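Local coordinates for protein cellulase (Xanthomonas axonopodis pv. citri, PDB 4W7W) that probably hydrolyses beta-1,4-glycosidic bonds of cellulose as a family 5 glycoside hydrolase with a beta/alpha barrel fold, at residues E266-N271 against W296-A301. Sequence-based numbering, arbitrary orientation.
Sequences EFATAN and WTWWAA. With BGC (beta-D-glucopyranose), chain B.
Phe267 and Trp299 join the neighbouring parallel strands 262-268 and 293-301, whose segments 266-268 and 296-298 splay at 51°, through one nearly straight hydrogen bond from Trp299 N to Phe267 O (2.9 Å). Just before it, Glu266 CA brings its hydrogen toward Thr297 O as a weaker contact. The Phe267 ring is wedged between two indoles. Its edge is directed, offset toward the rim, at the face of Trp296, with CZ 3.6 Å from Trp296 CE3, while one of its own faces receives the edge of Trp298, whose CE3 lies 3.8 Å from Phe267 CE2; the latter pair is almost perpendicular, with planes at 82°. With CG of Trp298 anti to its backbone N (chi1 172°), the indole extends along the 267-269 backbone, where Ala268 CA sits over the six-membered ring in a CH-pi contact, 3.9 Å from its centroid. Thr269 OG1 meets the far edge of this ring at CH2, and Trp298 NE1 is bonded to Phe311 O. Leu279 of the intervening helix 273-288 packs against Phe267, and Leu283 and Met286 of the same helix against Trp296, so the cluster lies between the strands and the helix. On the pocket side, Glu266 runs side by side with Trp299, OE1 above the indole near its rim and CD 3.5 Å from Trp299 CE3; Ala300 CB lies over the opposite face. Glu266 OE2 is held by a salt bridge to Arg67 and OE1 by a hydrogen bond to Tyr226, which together fix the rotation of the carboxylate. Beyond the indole, Trp299 NE1 approaches O1 of a glucose unit at 3.1 Å. This is the last beta-alpha-beta crossover of a (beta/alpha)8 barrel, with a cis peptide after Trp299 at the C-terminal, sugar-binding mouth, as in family 5 glycoside hydrolases.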
loop_
_atom_site.group_PDB
_atom_site.type_symbol
_atom_site.label_atom_id
_atom_site.label_comp_id
_atom_site.label_asym_id
_atom_site.label_seq_id
_atom_site.Cartn_x
_atom_site.Cartn_y
_atom_site.Cartn_z
ATOM N N GLU A 266 -1.843 -3.949 -2.346
ATOM C CA GLU A 266 -2.131 -3.910 -3.765
ATOM C C GLU A 266 -2.479 -5.306 -4.230
ATOM O O GLU A 266 -1.851 -6.288 -3.828
ATOM C CB GLU A 266 -0.952 -3.455 -4.624
ATOM C CG GLU A 266 -0.484 -2.049 -4.359
ATOM C CD GLU A 266 0.614 -1.597 -5.300
ATOM O OE1 GLU A 266 0.858 -2.255 -6.354
ATOM O OE2 GLU A 266 1.246 -0.568 -4.971
ATOM N N PHE A 267 -3.433 -5.364 -5.146
ATOM C CA PHE A 267 -3.787 -6.561 -5.898
ATOM C C PHE A 267 -4.650 -6.049 -7.034
ATOM O O PHE A 267 -5.213 -4.965 -6.956
ATOM C CB PHE A 267 -4.536 -7.614 -5.056
ATOM C CG PHE A 267 -5.947 -7.214 -4.624
ATOM C CD1 PHE A 267 -6.163 -6.160 -3.754
ATOM C CD2 PHE A 267 -7.042 -7.910 -5.086
ATOM C CE1 PHE A 267 -7.444 -5.816 -3.355
ATOM C CE2 PHE A 267 -8.314 -7.584 -4.681
ATOM C CZ PHE A 267 -8.526 -6.533 -3.817
ATOM N N ALA A 268 -4.756 -6.835 -8.095
ATOM C CA ALA A 268 -5.584 -6.480 -9.240
ATOM C C ALA A 268 -5.786 -7.707 -10.079
ATOM O O ALA A 268 -4.961 -8.630 -10.070
ATOM C CB ALA A 268 -4.929 -5.408 -10.091
ATOM N N THR A 269 -6.869 -7.675 -10.842
ATOM C CA THR A 269 -7.221 -8.679 -11.839
ATOM C C THR A 269 -7.810 -7.951 -13.033
ATOM O O THR A 269 -8.425 -6.892 -12.882
ATOM C CB THR A 269 -8.224 -9.697 -11.257
ATOM O OG1 THR A 269 -9.372 -9.022 -10.740
ATOM C CG2 THR A 269 -7.597 -10.515 -10.150
ATOM N N ALA A 270 -7.625 -8.522 -14.216
ATOM C CA ALA A 270 -8.147 -7.925 -15.433
ATOM C C ALA A 270 -9.575 -8.353 -15.695
ATOM O O ALA A 270 -10.113 -9.244 -15.034
ATOM C CB ALA A 270 -7.261 -8.293 -16.601
ATOM N N ASN A 271 -10.184 -7.697 -16.670
ATOM C CA ASN A 271 -11.598 -7.911 -16.937
ATOM C C ASN A 271 -11.877 -9.063 -17.889
ATOM O O ASN A 271 -12.190 -8.856 -19.060
ATOM C CB ASN A 271 -12.196 -6.621 -17.496
ATOM C CG ASN A 271 -13.666 -6.739 -17.785
ATOM O OD1 ASN A 271 -14.377 -7.448 -17.094
ATOM N ND2 ASN A 271 -14.118 -6.071 -18.825
ATOM N N TRP A 296 -7.834 -4.774 2.511
ATOM C CA TRP A 296 -7.214 -4.717 1.216
ATOM C C TRP A 296 -7.527 -3.406 0.536
ATOM O O TRP A 296 -8.543 -2.764 0.802
ATOM C CB TRP A 296 -7.680 -5.875 0.315
ATOM C CG TRP A 296 -9.150 -6.141 0.197
ATOM C CD1 TRP A 296 -9.776 -7.198 0.774
ATOM C CD2 TRP A 296 -10.162 -5.442 -0.576
ATOM N NE1 TRP A 296 -11.099 -7.207 0.443
ATOM C CE2 TRP A 296 -11.360 -6.155 -0.396
ATOM C CE3 TRP A 296 -10.167 -4.324 -1.421
ATOM C CZ2 TRP A 296 -12.559 -5.761 -1.001
ATOM C CZ3 TRP A 296 -11.370 -3.943 -2.020
ATOM C CH2 TRP A 296 -12.540 -4.658 -1.805
ATOM N N THR A 297 -6.636 -3.043 -0.382
ATOM C CA THR A 297 -6.840 -1.913 -1.288
ATOM C C THR A 297 -6.433 -2.325 -2.696
ATOM O O THR A 297 -5.292 -2.666 -2.970
ATOM C CB THR A 297 -6.081 -0.635 -0.848
ATOM O OG1 THR A 297 -4.734 -0.921 -0.436
ATOM C CG2 THR A 297 -6.778 0.048 0.309
ATOM N N TRP A 298 -7.408 -2.266 -3.594
ATOM C CA TRP A 298 -7.238 -2.599 -5.005
ATOM C C TRP A 298 -6.314 -1.607 -5.706
ATOM O O TRP A 298 -6.366 -0.401 -5.435
ATOM C CB TRP A 298 -8.612 -2.528 -5.652
ATOM C CG TRP A 298 -8.647 -2.657 -7.137
ATOM C CD1 TRP A 298 -8.519 -1.652 -8.045
ATOM C CD2 TRP A 298 -8.826 -3.854 -7.887
ATOM N NE1 TRP A 298 -8.632 -2.140 -9.321
ATOM C CE2 TRP A 298 -8.826 -3.498 -9.255
ATOM C CE3 TRP A 298 -9.030 -5.188 -7.548
ATOM C CZ2 TRP A 298 -9.045 -4.436 -10.276
ATOM C CZ3 TRP A 298 -9.233 -6.105 -8.557
ATOM C CH2 TRP A 298 -9.241 -5.722 -9.901
ATOM N N TRP A 299 -5.516 -2.098 -6.636
ATOM C CA TRP A 299 -4.717 -1.257 -7.518
ATOM C C TRP A 299 -5.389 -1.261 -8.893
ATOM O O TRP A 299 -5.381 -2.293 -9.548
ATOM C CB TRP A 299 -3.276 -1.772 -7.641
ATOM C CG TRP A 299 -2.460 -0.804 -8.451
ATOM C CD1 TRP A 299 -2.385 -0.748 -9.814
ATOM C CD2 TRP A 299 -1.751 0.323 -7.962
ATOM N NE1 TRP A 299 -1.633 0.334 -10.199
ATOM C CE2 TRP A 299 -1.242 1.016 -9.079
ATOM C CE3 TRP A 299 -1.507 0.827 -6.690
ATOM C CZ2 TRP A 299 -0.482 2.181 -8.950
ATOM C CZ3 TRP A 299 -0.772 1.994 -6.556
ATOM C CH2 TRP A 299 -0.261 2.650 -7.675
ATOM N N ALA A 300 -5.960 -0.150 -9.373
ATOM C CA ALA A 300 -6.010 1.177 -8.757
ATOM C C ALA A 300 -7.141 1.973 -9.386
ATOM O O ALA A 300 -7.723 1.588 -10.404
ATOM C CB ALA A 300 -4.700 1.923 -8.980
ATOM N N ALA A 301 -7.400 3.126 -8.785
ATOM C CA ALA A 301 -8.187 4.175 -9.388
ATOM C C ALA A 301 -7.346 5.439 -9.445
ATOM O O ALA A 301 -6.115 5.376 -9.333
ATOM C CB ALA A 301 -9.508 4.342 -8.655
HETATM C C2 BGC B . 1.639 0.983 -13.643
HETATM C C3 BGC B . 2.421 2.158 -14.232
HETATM C C4 BGC B . 2.266 3.438 -13.410
HETATM C C5 BGC B . 2.468 3.147 -11.932
HETATM C C6 BGC B . 2.093 4.341 -11.071
HETATM C C1 BGC B . 1.954 0.821 -12.165
HETATM O O1 BGC B . 1.149 -0.207 -11.567
HETATM O O2 BGC B . 1.965 -0.228 -14.342
HETATM O O3 BGC B . 1.994 2.363 -15.584
HETATM O O4 BGC B . 3.263 4.392 -13.769
HETATM O O5 BGC B . 1.652 2.048 -11.523
HETATM O O6 BGC B . 2.494 4.056 -9.752
#